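Side-chain contact in lectin (Lotus tetragonolobus, PDB 2EIG), which is a seed lectin of the legume lectin family that probably binds L-fucosyl-containing sugars with the help of bound calcium and manganese: residues H122-V125 with W126-K129. Sequence-based numbering, arbitrary orientation.
With CA (calcium ion), chain G; MN (manganese (II) ion), chain F.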
loop_
_atom_site.group_PDB
_atom_site.type_symbol
_atom_site.label_atom_id
_atom_site.label_comp_id
_atom_site.label_asym_id
_atom_site.label_seq_id
_atom_site.Cartn_x
_atom_site.Cartn_y
_atom_site.Cartn_z
ATOM N N HIS A 122 23.357 8.842 12.239
ATOM C CA HIS A 122 24.448 7.956 12.649
ATOM C C HIS A 122 24.119 6.472 12.425
ATOM O O HIS A 122 23.158 5.979 13.012
ATOM C CB HIS A 122 24.754 8.157 14.134
ATOM C CG HIS A 122 25.799 7.224 14.662
ATOM N ND1 HIS A 122 27.143 7.421 14.448
ATOM C CD2 HIS A 122 25.701 6.101 15.416
ATOM C CE1 HIS A 122 27.826 6.451 15.031
ATOM N NE2 HIS A 122 26.971 5.627 15.603
ATOM N N PRO A 123 24.916 5.767 11.580
ATOM C CA PRO A 123 24.718 4.335 11.323
ATOM C C PRO A 123 25.055 3.493 12.539
ATOM O O PRO A 123 26.212 3.382 12.956
ATOM C CB PRO A 123 25.673 4.022 10.171
ATOM C CG PRO A 123 26.073 5.344 9.655
ATOM C CD PRO A 123 26.048 6.284 10.807
ATOM N N ASN A 124 24.012 2.950 13.142
ATOM C CA ASN A 124 24.154 1.998 14.206
ATOM C C ASN A 124 24.159 0.629 13.508
ATOM O O ASN A 124 23.937 0.521 12.300
ATOM C CB ASN A 124 22.972 2.125 15.160
ATOM C CG ASN A 124 23.025 3.395 16.026
ATOM O OD1 ASN A 124 22.314 4.378 15.747
ATOM N ND2 ASN A 124 23.858 3.382 17.061
ATOM N N VAL A 125 24.373 -0.415 14.285
ATOM C CA VAL A 125 24.426 -1.788 13.777
ATOM C C VAL A 125 23.130 -2.243 13.060
ATOM O O VAL A 125 23.203 -3.085 12.160
ATOM C CB VAL A 125 24.823 -2.795 14.928
ATOM C CG1 VAL A 125 26.127 -2.348 15.610
ATOM C CG2 VAL A 125 23.783 -2.808 15.944
ATOM N N TRP A 126 21.970 -1.645 13.434
ATOM C CA TRP A 126 20.665 -2.071 12.969
ATOM C C TRP A 126 20.168 -1.170 11.854
ATOM O O TRP A 126 19.085 -1.376 11.281
ATOM C CB TRP A 126 19.688 -2.013 14.144
ATOM C CG TRP A 126 19.695 -0.609 14.833
ATOM C CD1 TRP A 126 19.136 0.532 14.362
ATOM C CD2 TRP A 126 20.335 -0.257 16.083
ATOM N NE1 TRP A 126 19.345 1.571 15.253
ATOM C CE2 TRP A 126 20.068 1.110 16.319
ATOM C CE3 TRP A 126 21.093 -0.970 17.023
ATOM C CZ2 TRP A 126 20.525 1.777 17.452
ATOM C CZ3 TRP A 126 21.561 -0.312 18.139
ATOM C CH2 TRP A 126 21.279 1.071 18.340
ATOM N N ASP A 127 20.952 -0.138 11.581
ATOM C CA ASP A 127 20.666 0.825 10.555
ATOM C C ASP A 127 20.971 0.292 9.179
ATOM O O ASP A 127 21.760 -0.641 9.057
ATOM C CB ASP A 127 21.447 2.115 10.828
ATOM C CG ASP A 127 20.766 2.955 11.846
ATOM O OD1 ASP A 127 19.527 2.866 11.861
ATOM O OD2 ASP A 127 21.444 3.623 12.647
ATOM N N PRO A 128 20.346 0.886 8.155
ATOM C CA PRO A 128 20.474 0.347 6.814
ATOM C C PRO A 128 21.952 0.136 6.454
ATOM O O PRO A 128 22.714 1.113 6.220
ATOM C CB PRO A 128 19.774 1.381 5.932
ATOM C CG PRO A 128 18.818 2.097 6.825
ATOM C CD PRO A 128 19.420 2.041 8.222
ATOM N N LYS A 129 22.318 -1.153 6.530
ATOM C CA LYS A 129 23.671 -1.743 6.352
ATOM C C LYS A 129 23.849 -1.764 4.881
ATOM O O LYS A 129 24.704 -2.519 4.329
ATOM C CB LYS A 129 23.702 -3.222 6.792
ATOM C CG LYS A 129 24.716 -3.609 7.847
ATOM C CD LYS A 129 24.475 -5.081 8.322
ATOM C CE LYS A 129 23.002 -5.522 8.235
ATOM N NZ LYS A 129 22.082 -4.848 9.228
HETATM CA CA CA G . 21.158 5.432 14.184
HETATM MN MN MN F . 17.987 4.353 11.749
HETATM O O HOH W 1 24.944 -0.042 9.057
HETATM O O HOH W 2 19.397 4.582 15.372
HETATM O O HOH W 3 17.076 3.747 13.629
HETATM O O HOH W 4 16.850 2.819 10.591
HETATM O O HOH W 5 21.378 7.176 15.737
#
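Asn124 and Asp127 meet at the calcium ion. Asn124 OD1 binds calcium at 2.2 Å. Asp127 OD2 binds calcium at 2.4 Å. The backbone oxygen of His122 is a third ligand, and two waters add to the shell. The two side chains run side by side, with amide and carboxylate planes 52° apart. The other carboxylate oxygen of Asp127, OD1, binds manganese at 2.1 Å, so this one group bridges the two metals. Asp120 also binds both ions, and Glu118 and His135 complete the protein ligands of manganese.

Asp127 OD2 has a second partner. The backbone N of Asn124 donates to it at 2.7 Å in a nearly straight bond, which arrives on the anti side, somewhat out of the carboxylate plane. The backbone returns the link, from Asp127 N to Asn124 O. This bond closes a type I beta turn from Asn124 to Asp127. The side chain of Asp127 points back across that turn, its CG anti to the carbonyl carbon (chi1 -81°).

Trp126 covers the Asn124 side chain. Asn124 CB sits over one face of the indole, 3.5 Å from the centroid of the six-membered ring, in a CH-pi contact. The amide is stacked on the same ring, its plane only 11° from that of the indole. Trp126 NE1 donates to a calcium-bound water at 3.0 Å, a second-shell bond. Val125 CG2 packs obliquely against Trp126 CE3. Beyond the turn, Tyr101 stacks on Trp126, and Gln111 of a second subunit packs on it.

This is the paired metal site of legume lectins, in the loop between strands 115-120 and 135-140, where, as in relatives, the two ions probably hold the sugar-binding loops in shape. Two cations and a backbone N-H around one carboxylate should strongly favour its ionised form and fix its rotation.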